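Local coordinates for protein superoxide dismutase [Mn/Fe] (Aeropyrum pernix, PDB 3AK2) that catalyses the dismutation of superoxide to oxygen and hydrogen peroxide at a metal centre that holds manganese here and can also work with iron, at residues Ala116-Ala121 with Glu184-Val189; Trp130-Phe135 with Arg143-Glu148. One frame throughout, in Å; residues are numbered along the deposited sequence.

Interaction 1 of 2, residues Ala116-Ala121 with Glu184-Val189; sequences ALFSAA and ENWWNV
Trp187 and Ser119 make the polar link of this contact: the indole NE1 donates to Ser119 OG at 2.9 Å. The bond is bent, with the oxygen 18° out of the ring plane. Beside it, Phe118 meets two indoles. Its CD2 comes to 3.5 Å from Trp187 CZ2, the planes of the two six-membered rings turned 71° apart. Its CE2 lies 3.6 Å from Trp186 CZ3; these rings are nearly parallel but slid so far past each other that they barely overlap. The two tryptophans also pack together, with Trp186 CZ3 over the centre of one face of the Trp187 ring, so all three rings form an aromatic cluster.

Outward from this shell, Phe118 CG is anti to the backbone N (chi1 -171°), on the side of helix 111-123 that faces 184-189. Ser119 OG also bonds to Lys115 O, one turn earlier, and the lysine side chain makes a cation-pi contact with Trp187. Glu184 OE2, 4.1 Å from Ser119 OG, is salt-bridged instead to Lys123. Deeper in, Ile164 of strand 159-165 touches both Phe118 and Trp186.

The chemistry is therefore mainly aromatic, with one hydroxyl engaging both the indole N-H and a helix carbonyl, which probably fixes how Trp187 is turned against helix 111-123.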
ATOM      1  N   ALA A 116     -20.232 -17.033   6.790  1.00 13.62           N
ATOM      2  CA  ALA A 116     -20.724 -15.782   6.229  1.00 13.46           C
ATOM      3  C   ALA A 116     -19.679 -14.671   6.337  1.00 13.17           C
ATOM      4  O   ALA A 116     -19.493 -13.899   5.399  1.00 13.10           O
ATOM      5  CB  ALA A 116     -22.026 -15.369   6.911  1.00 13.68           C
ATOM      6  N   LEU A 117     -18.992 -14.597   7.474  1.00 12.75           N
ATOM      7  CA  LEU A 117     -17.995 -13.549   7.684  1.00 12.36           C
ATOM      8  C   LEU A 117     -16.755 -13.777   6.827  1.00 12.46           C
ATOM      9  O   LEU A 117     -16.258 -12.850   6.185  1.00 12.27           O
ATOM     10  CB  LEU A 117     -17.617 -13.439   9.164  1.00 12.59           C
ATOM     11  CG  LEU A 117     -16.592 -12.358   9.536  1.00 12.11           C
ATOM     12  CD1 LEU A 117     -17.060 -10.972   9.109  1.00 13.35           C
ATOM     13  CD2 LEU A 117     -16.294 -12.378  11.023  1.00 12.94           C
ATOM     14  N   PHE A 118     -16.267 -15.013   6.820  1.00 11.95           N
ATOM     15  CA  PHE A 118     -15.118 -15.373   5.999  1.00 12.06           C
ATOM     16  C   PHE A 118     -15.419 -15.135   4.522  1.00 12.04           C
ATOM     17  O   PHE A 118     -14.587 -14.585   3.798  1.00 12.05           O
ATOM     18  CB  PHE A 118     -14.701 -16.825   6.255  1.00 11.94           C
ATOM     19  CG  PHE A 118     -13.400 -17.210   5.600  1.00 11.80           C
ATOM     20  CD1 PHE A 118     -12.202 -17.126   6.301  1.00 13.39           C
ATOM     21  CD2 PHE A 118     -13.375 -17.663   4.285  1.00 12.70           C
ATOM     22  CE1 PHE A 118     -10.997 -17.486   5.695  1.00 13.53           C
ATOM     23  CE2 PHE A 118     -12.181 -18.020   3.677  1.00 13.55           C
ATOM     24  CZ  PHE A 118     -10.992 -17.932   4.383  1.00 13.32           C
ATOM     25  N   SER A 119     -16.610 -15.533   4.076  1.00 12.31           N
ATOM     26  CA  SER A 119     -17.011 -15.312   2.689  1.00 12.47           C
ATOM     27  C   SER A 119     -17.060 -13.830   2.343  1.00 12.54           C
ATOM     28  O   SER A 119     -16.623 -13.435   1.264  1.00 12.36           O
ATOM     29  CB  SER A 119     -18.361 -15.961   2.391  1.00 12.85           C
ATOM     30  OG  SER A 119     -18.246 -17.371   2.442  1.00 13.65           O
ATOM     31  N   ALA A 120     -17.577 -13.015   3.260  1.00 12.48           N
ATOM     32  CA  ALA A 120     -17.635 -11.570   3.048  1.00 12.36           C
ATOM     33  C   ALA A 120     -16.231 -10.977   2.977  1.00 12.33           C
ATOM     34  O   ALA A 120     -15.946 -10.141   2.116  1.00 12.54           O
ATOM     35  CB  ALA A 120     -18.447 -10.893   4.142  1.00 12.60           C
ATOM     36  N   ALA A 121     -15.354 -11.416   3.875  1.00 11.93           N
ATOM     37  CA  ALA A 121     -13.957 -10.974   3.842  1.00 11.80           C
ATOM     38  C   ALA A 121     -13.306 -11.301   2.495  1.00 11.96           C
ATOM     39  O   ALA A 121     -12.649 -10.450   1.897  1.00 11.90           O
ATOM     40  CB  ALA A 121     -13.173 -11.587   4.985  1.00 11.96           C
ATOM     41  N   GLU A 184     -18.247 -18.940  -2.960  1.00 13.72           N
ATOM     42  CA  GLU A 184     -19.297 -19.852  -2.511  1.00 14.24           C
ATOM     43  C   GLU A 184     -18.970 -21.306  -2.859  1.00 14.15           C
ATOM     44  O   GLU A 184     -19.151 -22.209  -2.037  1.00 14.16           O
ATOM     45  CB  GLU A 184     -20.654 -19.445  -3.097  1.00 14.58           C
ATOM     46  CG  GLU A 184     -21.233 -18.156  -2.508  1.00 16.88           C
ATOM     47  CD  GLU A 184     -21.513 -18.249  -1.014  1.00 19.48           C
ATOM     48  OE1 GLU A 184     -21.954 -19.322  -0.544  1.00 22.40           O
ATOM     49  OE2 GLU A 184     -21.300 -17.242  -0.309  1.00 21.68           O
ATOM     50  N   ASN A 185     -18.472 -21.517  -4.072  1.00 13.99           N
ATOM     51  CA  ASN A 185     -18.109 -22.852  -4.538  1.00 14.32           C
ATOM     52  C   ASN A 185     -16.866 -23.429  -3.863  1.00 14.03           C
ATOM     53  O   ASN A 185     -16.767 -24.640  -3.662  1.00 13.95           O
ATOM     54  CB  ASN A 185     -17.948 -22.859  -6.057  1.00 14.80           C
ATOM     55  CG  ASN A 185     -19.261 -23.079  -6.774  1.00 16.57           C
ATOM     56  OD1 ASN A 185     -19.765 -24.199  -6.828  1.00 19.18           O
ATOM     57  ND2 ASN A 185     -19.821 -22.012  -7.332  1.00 17.92           N
ATOM     58  N   TRP A 186     -15.933 -22.555  -3.498  1.00 13.75           N
ATOM     59  CA  TRP A 186     -14.676 -22.962  -2.869  1.00 13.06           C
ATOM     60  C   TRP A 186     -14.880 -23.751  -1.571  1.00 13.07           C
ATOM     61  O   TRP A 186     -14.098 -24.648  -1.257  1.00 12.87           O
ATOM     62  CB  TRP A 186     -13.796 -21.727  -2.643  1.00 13.11           C
ATOM     63  CG  TRP A 186     -12.581 -21.931  -1.784  1.00 12.00           C
ATOM     64  CD1 TRP A 186     -11.356 -22.383  -2.185  1.00 12.11           C
ATOM     65  CD2 TRP A 186     -12.472 -21.652  -0.385  1.00 11.32           C
ATOM     66  NE1 TRP A 186     -10.492 -22.410  -1.115  1.00 11.81           N
ATOM     67  CE2 TRP A 186     -11.151 -21.966   0.002  1.00 11.30           C
ATOM     68  CE3 TRP A 186     -13.364 -21.166   0.581  1.00 11.54           C
ATOM     69  CZ2 TRP A 186     -10.699 -21.811   1.316  1.00 11.93           C
ATOM     70  CZ3 TRP A 186     -12.915 -21.012   1.884  1.00 12.20           C
ATOM     71  CH2 TRP A 186     -11.592 -21.330   2.239  1.00 12.72           C
ATOM     72  N   TRP A 187     -15.947 -23.442  -0.835  1.00 13.12           N
ATOM     73  CA  TRP A 187     -16.252 -24.170   0.398  1.00 13.35           C
ATOM     74  C   TRP A 187     -16.367 -25.679   0.188  1.00 13.42           C
ATOM     75  O   TRP A 187     -16.077 -26.456   1.094  1.00 13.81           O
ATOM     76  CB  TRP A 187     -17.528 -23.632   1.045  1.00 13.36           C
ATOM     77  CG  TRP A 187     -17.357 -22.247   1.561  1.00 13.37           C
ATOM     78  CD1 TRP A 187     -17.787 -21.094   0.973  1.00 13.42           C
ATOM     79  CD2 TRP A 187     -16.677 -21.859   2.758  1.00 12.89           C
ATOM     80  NE1 TRP A 187     -17.424 -20.008   1.735  1.00 13.30           N
ATOM     81  CE2 TRP A 187     -16.746 -20.451   2.839  1.00 12.91           C
ATOM     82  CE3 TRP A 187     -16.022 -22.566   3.777  1.00 13.49           C
ATOM     83  CZ2 TRP A 187     -16.178 -19.733   3.898  1.00 13.03           C
ATOM     84  CZ3 TRP A 187     -15.460 -21.851   4.830  1.00 13.84           C
ATOM     85  CH2 TRP A 187     -15.547 -20.448   4.882  1.00 13.40           C
ATOM     86  N   ASN A 188     -16.765 -26.082  -1.015  1.00 13.66           N
ATOM     87  CA  ASN A 188     -16.944 -27.499  -1.333  1.00 14.13           C
ATOM     88  C   ASN A 188     -15.650 -28.292  -1.473  1.00 13.92           C
ATOM     89  O   ASN A 188     -15.680 -29.524  -1.560  1.00 14.35           O
ATOM     90  CB  ASN A 188     -17.798 -27.645  -2.589  1.00 14.57           C
ATOM     91  CG  ASN A 188     -19.190 -27.098  -2.401  1.00 16.07           C
ATOM     92  OD1 ASN A 188     -19.963 -27.609  -1.591  1.00 18.84           O
ATOM     93  ND2 ASN A 188     -19.517 -26.046  -3.140  1.00 16.19           N
ATOM     94  N   VAL A 189     -14.514 -27.592  -1.483  1.00 13.59           N
ATOM     95  CA  VAL A 189     -13.209 -28.255  -1.558  1.00 13.42           C
ATOM     96  C   VAL A 189     -12.281 -27.961  -0.367  1.00 13.12           C
ATOM     97  O   VAL A 189     -11.120 -28.363  -0.372  1.00 13.12           O
ATOM     98  CB  VAL A 189     -12.467 -27.972  -2.906  1.00 13.43           C
ATOM     99  CG1 VAL A 189     -13.267 -28.502  -4.097  1.00 13.84           C
ATOM    100  CG2 VAL A 189     -12.155 -26.481  -3.072  1.00 13.67           C
TER

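Interaction 2 of 2, residues Trp130-Phe135 with Arg143-Glu148; sequences WGVLAF and RILQVE. With EDO (1,2-ethanediol), chain F.
Val132 and Leu145 sit side by side at the middle of this antiparallel ladder, pointing the same way, with Val132 CG1 3.8 Å from Leu145 CD2. Leu145 CG lies between the backbone N and the carbonyl carbon (chi1 74°), and its CD2 also lies loosely near Ala134 CB. On the same face Val132 CG2 meets Val147 CG2 at 3.9 Å, and Trp130 CB packs against Val147 CB. On the other face Leu133 CD1 meets Ile144 CG1 at 3.9 Å, and Phe114 of helix 111-123 packs on both residues. Six backbone hydrogen bonds join the strands, in reciprocal pairs at Trp130 with Val147, Val132 with Leu145 and Ala134 with Arg143; Trp130 N to Val147 O, at 2.7 Å, is the shortest.

The polar side chains of 143-148 instead reach beyond the ladder. Arg143 turns its guanidinium away to a salt bridge with Glu141, and its NE bonds to Tyr7 of the second subunit. Gln146 NE2 bonds to Ala121 O. Glu148 extends from the strand end to salt bridges with Arg67 of the second subunit and Lys149 of the third, while its OE2 accepts from O2 of a 1,2-ethanediol at 2.8 Å, probably a crystallisation additive, which also bonds to Glu148 of the third subunit. An alanine in place of Glu148 would probably leave Arg67 and Lys149 of those neighbouring subunits without their carboxylate partner.

The side chain of Trp130 lies about 5 Å from the manganese and meets the metal ligand His79 edge-to-face, so this beta hairpin joins the metal surroundings to the subunit interfaces within the three-stranded antiparallel sheet of the C-terminal domain of iron/manganese superoxide dismutases.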
ATOM      1  N   TRP A 130      -6.261 -12.120  -0.571  1.00  8.76           N
ATOM      2  CA  TRP A 130      -6.590 -13.354   0.131  1.00  9.02           C
ATOM      3  C   TRP A 130      -7.576 -13.093   1.247  1.00  9.07           C
ATOM      4  O   TRP A 130      -7.528 -12.049   1.890  1.00  9.03           O
ATOM      5  CB  TRP A 130      -5.328 -13.947   0.777  1.00  8.82           C
ATOM      6  CG  TRP A 130      -4.227 -14.213  -0.180  1.00  9.08           C
ATOM      7  CD1 TRP A 130      -3.339 -13.304  -0.683  1.00  9.19           C
ATOM      8  CD2 TRP A 130      -3.870 -15.480  -0.748  1.00  8.31           C
ATOM      9  NE1 TRP A 130      -2.468 -13.923  -1.543  1.00  9.14           N
ATOM     10  CE2 TRP A 130      -2.768 -15.259  -1.601  1.00  9.09           C
ATOM     11  CE3 TRP A 130      -4.381 -16.781  -0.623  1.00  9.17           C
ATOM     12  CZ2 TRP A 130      -2.167 -16.286  -2.327  1.00  9.03           C
ATOM     13  CZ3 TRP A 130      -3.778 -17.802  -1.340  1.00  9.46           C
ATOM     14  CH2 TRP A 130      -2.688 -17.547  -2.187  1.00  9.16           C
ATOM     15  N   GLY A 131      -8.461 -14.061   1.479  1.00  9.10           N
ATOM     16  CA  GLY A 131      -9.193 -14.151   2.741  1.00  9.36           C
ATOM     17  C   GLY A 131      -8.429 -15.094   3.652  1.00  9.40           C
ATOM     18  O   GLY A 131      -7.986 -16.155   3.213  1.00  9.87           O
ATOM     19  N   VAL A 132      -8.254 -14.702   4.912  1.00  9.35           N
ATOM     20  CA  VAL A 132      -7.387 -15.445   5.827  1.00  9.57           C
ATOM     21  C   VAL A 132      -8.045 -15.716   7.174  1.00  9.58           C
ATOM     22  O   VAL A 132      -8.542 -14.799   7.828  1.00  9.45           O
ATOM     23  CB  VAL A 132      -6.036 -14.697   6.054  1.00  9.36           C
ATOM     24  CG1 VAL A 132      -5.148 -15.444   7.053  1.00 10.49           C
ATOM     25  CG2 VAL A 132      -5.294 -14.482   4.730  1.00 10.25           C
ATOM     26  N   LEU A 133      -8.051 -16.989   7.564  1.00  9.53           N
ATOM     27  CA  LEU A 133      -8.341 -17.377   8.935  1.00  9.64           C
ATOM     28  C   LEU A 133      -7.009 -17.682   9.603  1.00  9.29           C
ATOM     29  O   LEU A 133      -6.264 -18.557   9.148  1.00  9.44           O
ATOM     30  CB  LEU A 133      -9.253 -18.610   8.978  1.00 10.02           C
ATOM     31  CG  LEU A 133      -9.548 -19.195  10.365  1.00 10.49           C
ATOM     32  CD1 LEU A 133     -10.368 -18.230  11.200  1.00 11.02           C
ATOM     33  CD2 LEU A 133     -10.268 -20.531  10.243  1.00 11.25           C
ATOM     34  N   ALA A 134      -6.720 -16.963  10.683  1.00  9.78           N
ATOM     35  CA  ALA A 134      -5.437 -17.069  11.349  1.00  9.92           C
ATOM     36  C   ALA A 134      -5.587 -17.391  12.825  1.00 10.40           C
ATOM     37  O   ALA A 134      -6.623 -17.109  13.431  1.00 10.64           O
ATOM     38  CB  ALA A 134      -4.634 -15.778  11.170  1.00 10.06           C
ATOM     39  N   PHE A 135      -4.540 -17.992  13.376  1.00 10.96           N
ATOM     40  CA  PHE A 135      -4.406 -18.201  14.807  1.00 10.96           C
ATOM     41  C   PHE A 135      -3.562 -17.077  15.399  1.00 10.95           C
ATOM     42  O   PHE A 135      -2.440 -16.831  14.957  1.00 10.95           O
ATOM     43  CB  PHE A 135      -3.753 -19.557  15.083  1.00 11.54           C
ATOM     44  CG  PHE A 135      -3.663 -19.911  16.541  1.00 11.78           C
ATOM     45  CD1 PHE A 135      -4.742 -20.496  17.190  1.00 12.61           C
ATOM     46  CD2 PHE A 135      -2.493 -19.680  17.261  1.00 12.41           C
ATOM     47  CE1 PHE A 135      -4.662 -20.845  18.536  1.00 13.58           C
ATOM     48  CE2 PHE A 135      -2.407 -20.025  18.606  1.00 14.15           C
ATOM     49  CZ  PHE A 135      -3.494 -20.610  19.238  1.00 13.25           C
ATOM     50  N   ARG A 143      -8.702 -15.389  14.296  1.00 11.29           N
ATOM     51  CA  ARG A 143      -8.984 -14.061  13.768  1.00 11.02           C
ATOM     52  C   ARG A 143      -9.157 -14.185  12.261  1.00 11.05           C
ATOM     53  O   ARG A 143      -8.483 -14.990  11.620  1.00 11.06           O
ATOM     54  CB  ARG A 143      -7.820 -13.104  14.058  1.00 10.90           C
ATOM     55  CG  ARG A 143      -7.510 -12.834  15.534  1.00 11.23           C
ATOM     56  CD  ARG A 143      -8.555 -11.921  16.160  1.00 11.98           C
ATOM     57  NE  ARG A 143      -8.266 -11.589  17.555  1.00 13.59           N
ATOM     58  CZ  ARG A 143      -8.774 -12.229  18.605  1.00 14.06           C
ATOM     59  NH1 ARG A 143      -8.457 -11.839  19.832  1.00 14.59           N
ATOM     60  NH2 ARG A 143      -9.596 -13.256  18.437  1.00 15.74           N
ATOM     61  N   ILE A 144     -10.060 -13.393  11.695  1.00 10.77           N
ATOM     62  CA  ILE A 144     -10.197 -13.306  10.241  1.00 10.90           C
ATOM     63  C   ILE A 144      -9.665 -11.958   9.774  1.00 10.35           C
ATOM     64  O   ILE A 144      -9.907 -10.930  10.414  1.00 10.51           O
ATOM     65  CB  ILE A 144     -11.666 -13.514   9.767  1.00 11.02           C
ATOM     66  CG1 ILE A 144     -12.156 -14.916  10.146  1.00 11.75           C
ATOM     67  CG2 ILE A 144     -11.805 -13.291   8.248  1.00 11.07           C
ATOM     68  CD1 ILE A 144     -13.651 -15.141   9.945  1.00 12.30           C
ATOM     69  N   LEU A 145      -8.924 -11.971   8.669  1.00 10.14           N
ATOM     70  CA  LEU A 145      -8.492 -10.726   8.030  1.00  9.79           C
ATOM     71  C   LEU A 145      -8.362 -10.893   6.518  1.00  9.66           C
ATOM     72  O   LEU A 145      -8.456 -12.009   5.991  1.00  9.53           O
ATOM     73  CB  LEU A 145      -7.179 -10.200   8.641  1.00 10.68           C
ATOM     74  CG  LEU A 145      -5.857 -10.904   8.309  1.00 10.59           C
ATOM     75  CD1 LEU A 145      -4.682  -9.971   8.558  1.00 12.82           C
ATOM     76  CD2 LEU A 145      -5.674 -12.217   9.065  1.00 12.20           C
ATOM     77  N   GLN A 146      -8.166  -9.769   5.829  1.00  9.42           N
ATOM     78  CA  GLN A 146      -7.824  -9.764   4.412  1.00  9.25           C
ATOM     79  C   GLN A 146      -6.349  -9.468   4.228  1.00  8.97           C
ATOM     80  O   GLN A 146      -5.728  -8.760   5.042  1.00  9.15           O
ATOM     81  CB  GLN A 146      -8.582  -8.674   3.670  1.00  9.11           C
ATOM     82  CG  GLN A 146     -10.081  -8.827   3.651  1.00 10.37           C
ATOM     83  CD  GLN A 146     -10.760  -7.636   3.016  1.00  9.72           C
ATOM     84  OE1 GLN A 146     -10.218  -6.529   2.999  1.00  9.99           O
ATOM     85  NE2 GLN A 146     -11.962  -7.852   2.492  1.00 10.25           N
ATOM     86  N   VAL A 147      -5.804  -9.979   3.133  1.00  8.89           N
ATOM     87  CA  VAL A 147      -4.480  -9.585   2.676  1.00  9.07           C
ATOM     88  C   VAL A 147      -4.621  -9.101   1.234  1.00  9.07           C
ATOM     89  O   VAL A 147      -5.278  -9.759   0.423  1.00  9.63           O
ATOM     90  CB  VAL A 147      -3.475 -10.760   2.779  1.00  9.21           C
ATOM     91  CG1 VAL A 147      -2.141 -10.408   2.132  1.00  9.73           C
ATOM     92  CG2 VAL A 147      -3.277 -11.177   4.237  1.00  9.89           C
ATOM     93  N   GLU A 148      -4.040  -7.943   0.926  1.00  8.81           N
ATOM     94  CA  GLU A 148      -3.991  -7.435  -0.448  1.00  9.07           C
ATOM     95  C   GLU A 148      -2.650  -7.818  -1.069  1.00  9.36           C
ATOM     96  O   GLU A 148      -1.650  -7.948  -0.357  1.00  9.35           O
ATOM     97  CB  GLU A 148      -4.224  -5.921  -0.478  1.00  9.37           C
ATOM     98  CG  GLU A 148      -5.673  -5.550  -0.165  1.00  9.37           C
ATOM     99  CD  GLU A 148      -5.954  -4.056  -0.178  1.00 10.13           C
ATOM    100  OE1 GLU A 148      -6.958  -3.656   0.449  1.00 10.37           O
ATOM    101  OE2 GLU A 148      -5.186  -3.283  -0.803  1.00 11.42           O
TER
HETATM  102  C1  EDO F 216      -1.633  -2.426  -3.880  1.00 18.14           C
HETATM  103  O1  EDO F 216      -0.936  -3.230  -4.837  1.00 20.53           O
HETATM  104  C2  EDO F 216      -2.139  -3.313  -2.752  1.00 17.97           C
HETATM  105  O2  EDO F 216      -3.496  -3.678  -3.024  1.00 20.64           O

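Overall arrangement
Interactions 1 and 2 belong to the same C-terminal alpha/beta domain, with centres about 12 Å apart. Interaction 2 is nested along the chain inside the loop that interaction 1 closes: helix 111-123 leads into the hairpin 129-136 and 141-148, then strand 159-165, and helix 179-186 returns to helix 111-123. Phe118 bridges the two, its CE1 3.5 Å from Leu133 N. Helix 111-123 and Trp186 at 184-189 both pack on strand 159-165, the sheet neighbour of strand 129-136. Helix 111-123, through Leu117, Ala120 and Ala121, and strand 141-148 both pack against the second subunit.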